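PDB 4KV7: probable leucine/isoleucine/valine-binding protein from Rhodopirellula baltica, which probably binds leucine, isoleucine, valine or a related small ligand as a periplasmic binding protein, although its function has not been established. Local coordinates for residues A[280-285]-A[305-310]; A[343-348]-A[357-362]. The protein carries 1 engineered substitution. All coordinates share one frame; numbering follows the deposited sequence.

Contact 1: residues A[280-285]-A[305-310]; sequences LPLVRE and EGYIVG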
loop_
_atom_site.group_PDB
_atom_site.type_symbol
_atom_site.label_atom_id
_atom_site.label_comp_id
_atom_site.label_asym_id
_atom_site.label_seq_id
_atom_site.Cartn_x
_atom_site.Cartn_y
_atom_site.Cartn_z
ATOM N N LEU A 280 -15.841 -10.713 6.410
ATOM C CA LEU A 280 -15.821 -9.612 7.375
ATOM C C LEU A 280 -16.773 -8.533 6.869
ATOM O O LEU A 280 -16.813 -8.264 5.662
ATOM C CB LEU A 280 -14.414 -9.028 7.496
ATOM C CG LEU A 280 -13.406 -9.838 8.303
ATOM C CD1 LEU A 280 -12.002 -9.307 8.048
ATOM C CD2 LEU A 280 -13.742 -9.781 9.785
ATOM N N PRO A 281 -17.524 -7.887 7.775
ATOM C CA PRO A 281 -18.537 -6.919 7.322
ATOM C C PRO A 281 -17.998 -5.832 6.389
ATOM O O PRO A 281 -18.650 -5.507 5.397
ATOM C CB PRO A 281 -19.060 -6.318 8.633
ATOM C CG PRO A 281 -18.871 -7.416 9.630
ATOM C CD PRO A 281 -17.584 -8.104 9.234
ATOM N N LEU A 282 -16.827 -5.282 6.677
ATOM C CA LEU A 282 -16.259 -4.252 5.807
ATOM C C LEU A 282 -16.002 -4.791 4.414
ATOM O O LEU A 282 -16.233 -4.099 3.417
ATOM C CB LEU A 282 -14.949 -3.696 6.370
ATOM C CG LEU A 282 -14.263 -2.615 5.516
ATOM C CD1 LEU A 282 -13.507 -1.675 6.402
ATOM C CD2 LEU A 282 -13.304 -3.185 4.451
ATOM N N VAL A 283 -15.489 -6.014 4.341
ATOM C CA VAL A 283 -15.154 -6.591 3.046
ATOM C C VAL A 283 -16.404 -6.870 2.223
ATOM O O VAL A 283 -16.402 -6.649 1.013
ATOM C CB VAL A 283 -14.264 -7.837 3.177
ATOM C CG1 VAL A 283 -13.948 -8.400 1.807
ATOM C CG2 VAL A 283 -12.974 -7.490 3.909
ATOM N N ARG A 284 -17.477 -7.323 2.860
ATOM C CA ARG A 284 -18.735 -7.513 2.141
ATOM C C ARG A 284 -19.243 -6.176 1.599
ATOM O O ARG A 284 -19.749 -6.095 0.480
ATOM C CB ARG A 284 -19.788 -8.163 3.039
ATOM C CG ARG A 284 -19.352 -9.495 3.609
ATOM C CD ARG A 284 -20.493 -10.212 4.300
ATOM N NE ARG A 284 -21.093 -9.427 5.379
ATOM C CZ ARG A 284 -21.697 -9.952 6.448
ATOM N NH1 ARG A 284 -21.775 -11.263 6.602
ATOM N NH2 ARG A 284 -22.233 -9.163 7.371
ATOM N N GLU A 285 -19.074 -5.120 2.389
ATOM C CA GLU A 285 -19.457 -3.771 1.983
ATOM C C GLU A 285 -18.599 -3.266 0.817
ATOM O O GLU A 285 -19.098 -2.626 -0.107
ATOM C CB GLU A 285 -19.402 -2.824 3.192
ATOM C CG GLU A 285 -20.562 -3.047 4.174
ATOM C CD GLU A 285 -20.301 -2.532 5.586
ATOM O OE1 GLU A 285 -19.192 -2.055 5.883
ATOM O OE2 GLU A 285 -21.226 -2.618 6.414
ATOM N N GLU A 305 -7.869 -1.615 -0.139
ATOM C CA GLU A 305 -7.211 -0.585 0.660
ATOM C C GLU A 305 -7.759 0.815 0.346
ATOM O O GLU A 305 -8.004 1.604 1.257
ATOM C CB GLU A 305 -5.690 -0.636 0.488
ATOM C CG GLU A 305 -4.941 0.336 1.383
ATOM C CD GLU A 305 -3.434 0.158 1.346
ATOM O OE1 GLU A 305 -2.944 -0.823 0.738
ATOM O OE2 GLU A 305 -2.724 1.017 1.919
ATOM N N GLY A 306 -7.949 1.128 -0.933
ATOM C CA GLY A 306 -8.487 2.428 -1.300
ATOM C C GLY A 306 -9.880 2.644 -0.730
ATOM O O GLY A 306 -10.218 3.727 -0.232
ATOM N N TYR A 307 -10.698 1.601 -0.782
ATOM C CA TYR A 307 -12.037 1.645 -0.218
ATOM C C TYR A 307 -12.005 1.908 1.288
ATOM O O TYR A 307 -12.780 2.712 1.803
ATOM C CB TYR A 307 -12.792 0.353 -0.551
ATOM C CG TYR A 307 -14.154 0.278 0.083
ATOM C CD1 TYR A 307 -15.239 0.936 -0.481
ATOM C CD2 TYR A 307 -14.356 -0.441 1.257
ATOM C CE1 TYR A 307 -16.487 0.879 0.110
ATOM C CE2 TYR A 307 -15.600 -0.510 1.845
ATOM C CZ TYR A 307 -16.656 0.157 1.277
ATOM O OH TYR A 307 -17.879 0.067 1.902
ATOM N N ILE A 308 -11.114 1.226 2.000
ATOM C CA ILE A 308 -10.941 1.434 3.439
ATOM C C ILE A 308 -10.541 2.875 3.746
ATOM O O ILE A 308 -11.112 3.506 4.642
ATOM C CB ILE A 308 -9.907 0.455 4.010
ATOM C CG1 ILE A 308 -10.514 -0.943 4.040
ATOM C CG2 ILE A 308 -9.442 0.892 5.405
ATOM C CD1 ILE A 308 -9.523 -2.070 4.241
ATOM N N VAL A 309 -9.588 3.401 2.990
ATOM C CA VAL A 309 -9.190 4.791 3.136
ATOM C C VAL A 309 -10.388 5.729 2.930
ATOM O O VAL A 309 -10.617 6.641 3.735
ATOM C CB VAL A 309 -8.020 5.108 2.189
ATOM C CG1 VAL A 309 -7.744 6.596 2.143
ATOM C CG2 VAL A 309 -6.778 4.360 2.637
ATOM N N GLY A 310 -11.156 5.509 1.865
ATOM C CA GLY A 310 -12.342 6.306 1.612
ATOM C C GLY A 310 -13.351 6.209 2.747
ATOM O O GLY A 310 -13.927 7.224 3.165
#
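Leu282 and Ile308 meet between two helices whose backbones never come close. The axes of 281-285 and 305-310 stay 10.7 Å apart and their directions differ by 104°, yet the two side chains touch, crossing at about a right angle. In the conformer of Leu282 described here, one of two modelled, both branches of the fork do the touching: CD2 lies 3.6 Å from Ile308 CG1, and CD1 reaches the same methylene at 3.9 Å. In this conformer CG stands anti to the backbone N (chi1 179°), and the fork lies nearer the other helix than the direction of its CB would suggest. Ile308 answers with its longer CG1-CD1 arm, its end likewise nearer than its root.

Tyr307 extends the contact along 281-285. Its ring is held out toward that helix by a CG anti to the backbone N (chi1 176°), and it lies obliquely to the carbonyl oxygens of Leu282 and Glu285, with CE2 4.0 Å from Leu282 O. The phenol OH rests 3.5 Å from Glu285 CB. This oxygen makes its hydrogen bonds beyond the two segments, with Glu47 of helix 31-50 and with Arg311, while Glu285 OE1 forms a salt bridge with Arg311. Arg311, on the same helix as Tyr307, therefore serves a residue from each helix, so that a polar cluster borders the apolar crossing and should fix the phenol end of the ring.

In the wider fold, Tyr307 touches Ala44 of helix 31-50, and Val309 packs on Ile41 of that same helix. At the start of helix 281-293, Leu282 lies against Ile341 and shares a backbone hydrogen bond with Gly342, which ties the crossing to the loop ahead of strand 347-349.

Contact 2: residues A[343-348]-A[357-362]; sequences LGAPLT and SSKVWP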
loop_
_atom_site.group_PDB
_atom_site.type_symbol
_atom_site.label_atom_id
_atom_site.label_comp_id
_atom_site.label_asym_id
_atom_site.label_seq_id
_atom_site.Cartn_x
_atom_site.Cartn_y
_atom_site.Cartn_z
ATOM N N LEU A 343 -13.573 -4.631 10.315
ATOM C CA LEU A 343 -12.373 -5.367 9.914
ATOM C C LEU A 343 -12.058 -6.548 10.829
ATOM O O LEU A 343 -11.133 -7.314 10.561
ATOM C CB LEU A 343 -11.171 -4.432 9.882
ATOM C CG LEU A 343 -11.115 -3.554 8.645
ATOM C CD1 LEU A 343 -10.044 -2.498 8.778
ATOM C CD2 LEU A 343 -10.858 -4.418 7.424
ATOM N N GLY A 344 -12.814 -6.687 11.909
ATOM C CA GLY A 344 -12.608 -7.790 12.832
ATOM C C GLY A 344 -11.765 -7.408 14.037
ATOM O O GLY A 344 -11.758 -8.110 15.048
ATOM N N ALA A 345 -11.045 -6.297 13.919
ATOM C CA ALA A 345 -10.234 -5.768 15.010
ATOM C C ALA A 345 -10.223 -4.247 14.933
ATOM O O ALA A 345 -10.285 -3.676 13.837
ATOM C CB ALA A 345 -8.820 -6.314 14.936
ATOM N N PRO A 346 -10.146 -3.579 16.097
ATOM C CA PRO A 346 -10.250 -2.117 16.116
ATOM C C PRO A 346 -9.061 -1.401 15.491
ATOM O O PRO A 346 -7.930 -1.888 15.490
ATOM C CB PRO A 346 -10.333 -1.792 17.613
ATOM C CG PRO A 346 -9.643 -2.927 18.273
ATOM C CD PRO A 346 -9.992 -4.132 17.454
ATOM N N LEU A 347 -9.356 -0.234 14.938
ATOM C CA LEU A 347 -8.350 0.699 14.456
ATOM C C LEU A 347 -8.188 1.786 15.506
ATOM O O LEU A 347 -9.101 2.031 16.287
ATOM C CB LEU A 347 -8.801 1.313 13.132
ATOM C CG LEU A 347 -9.038 0.314 12.003
ATOM C CD1 LEU A 347 -9.465 1.057 10.754
ATOM C CD2 LEU A 347 -7.780 -0.478 11.730
ATOM N N THR A 348 -7.030 2.437 15.534
ATOM C CA THR A 348 -6.777 3.490 16.507
ATOM C C THR A 348 -6.054 4.659 15.857
ATOM O O THR A 348 -4.994 4.482 15.234
ATOM C CB THR A 348 -5.921 2.977 17.680
ATOM O OG1 THR A 348 -4.758 2.315 17.167
ATOM C CG2 THR A 348 -6.706 2.004 18.531
ATOM N N SER A 357 -3.676 0.907 11.786
ATOM C CA SER A 357 -3.574 -0.549 11.835
ATOM C C SER A 357 -2.116 -0.993 11.824
ATOM O O SER A 357 -1.315 -0.413 11.094
ATOM C CB SER A 357 -4.287 -1.127 10.603
ATOM O OG SER A 357 -4.035 -2.514 10.452
ATOM N N SER A 358 -1.780 -2.026 12.595
ATOM C CA SER A 358 -0.481 -2.710 12.474
ATOM C C SER A 358 -0.656 -4.130 11.947
ATOM O O SER A 358 0.294 -4.907 11.921
ATOM C CB SER A 358 0.270 -2.751 13.810
ATOM O OG SER A 358 0.826 -1.488 14.140
ATOM N N LYS A 359 -1.867 -4.473 11.519
ATOM C CA LYS A 359 -2.157 -5.848 11.154
ATOM C C LYS A 359 -1.605 -6.199 9.776
ATOM O O LYS A 359 -1.702 -5.417 8.823
ATOM C CB LYS A 359 -3.657 -6.105 11.210
ATOM C CG LYS A 359 -4.049 -7.572 11.204
ATOM C CD LYS A 359 -5.349 -7.782 11.971
ATOM C CE LYS A 359 -5.860 -9.201 11.840
ATOM N NZ LYS A 359 -7.218 -9.334 12.452
ATOM N N VAL A 360 -1.021 -7.385 9.694
ATOM C CA VAL A 360 -0.452 -7.903 8.459
ATOM C C VAL A 360 -1.154 -9.224 8.166
ATOM O O VAL A 360 -1.184 -10.119 9.022
ATOM C CB VAL A 360 1.066 -8.113 8.605
ATOM C CG1 VAL A 360 1.642 -8.822 7.385
ATOM C CG2 VAL A 360 1.766 -6.773 8.857
ATOM N N TRP A 361 -1.731 -9.336 6.970
ATOM C CA TRP A 361 -2.466 -10.518 6.552
ATOM C C TRP A 361 -1.705 -11.222 5.448
ATOM O O TRP A 361 -1.758 -10.788 4.296
ATOM C CB TRP A 361 -3.813 -10.116 5.969
ATOM C CG TRP A 361 -4.908 -9.768 6.932
ATOM C CD1 TRP A 361 -5.847 -10.618 7.448
ATOM C CD2 TRP A 361 -5.231 -8.467 7.441
ATOM N NE1 TRP A 361 -6.719 -9.932 8.249
ATOM C CE2 TRP A 361 -6.362 -8.606 8.264
ATOM C CE3 TRP A 361 -4.662 -7.196 7.287
ATOM C CZ2 TRP A 361 -6.942 -7.530 8.920
ATOM C CZ3 TRP A 361 -5.242 -6.130 7.931
ATOM C CH2 TRP A 361 -6.369 -6.298 8.742
ATOM N N PRO A 362 -0.978 -12.301 5.769
ATOM C CA PRO A 362 -0.269 -13.009 4.696
ATOM C C PRO A 362 -1.226 -13.814 3.824
ATOM O O PRO A 362 -2.224 -14.345 4.314
ATOM C CB PRO A 362 0.682 -13.944 5.447
ATOM C CG PRO A 362 0.065 -14.126 6.777
ATOM C CD PRO A 362 -0.733 -12.890 7.095
HETATM O O HOH W 1 -8.587 -7.003 11.764
HETATM O O HOH W 2 -10.279 -9.977 11.529
#
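An ST turn at Ser357 begins 357-362, which faces the bend and short strand of 343-348: Ser357 OG accepts the backbone N-H of Lys359 at 3.1 Å, with an angle of 156° at the hydrogen. With OG anti to the backbone N of Ser357 (chi1 170°) and beside the carbonyl carbon, the hydroxyl reaches forward to that N-H. Ser357 touches the partner segment with its methylene instead, CB lying 3.7 Å from Leu347 CD2, a small apolar touch by one branch of the leucine. At this end the backbones come near each other, 5.6 Å between the CA atoms of Leu347 and Ser357, and then diverge, so that further along a long side chain and water span the gap.

Periplasmic binding proteins of this family have two lobes joined by chain crossings. Here 357-362 leaves the side of 343-348 to enter strand 361-365 of the mixed seven-stranded sheet, a course consistent with one of those interlobe crossings. Trp361 bonds through its backbone to Gln271 of that sheet, whereas Leu347 bonds to Phe339 and packs on Ile341.

Lys359 provides the bridge. Its chain is extended, and CG lies over one face of the Trp361 ring, 3.5 Å above the plane and offset toward the rim. Beyond the ring, NZ comes within 4.2 Å of Ala345 CB but meets the backbone of 343-348 only through solvent. Water 1 accepts from Lys359 NZ and donates to Leu343 O, each leg 2.8 Å long. Water 2 links the same two atoms more loosely, its leg to Lys359 NZ being weak at 3.3 Å. Two waters thus grip the carbonyl of Leu343 just ahead of Gly344, which has a positive phi (97°) at the bend.

Side by side, the two contacts illustrate how packing changes with burial. Contact 1 is largely buried and joins two helices by apolar groups, its polar ends answered by residues outside the pair; contact 2 is only partly buried, joins loops that lead into strands, and relies on ordered water at its exposed end. The areas buried are nearly equal, 193 and 200 Å². Their centres lie 12 Å apart, and Leu343 connects them: its CG is 3.8 Å from Leu282 CD1, while its carbonyl oxygen, the one held by water, approaches Leu280 CD1 at 3.3 Å. The same residue therefore packs on a helix crossing with its side chain and offers its carbonyl to two bound waters.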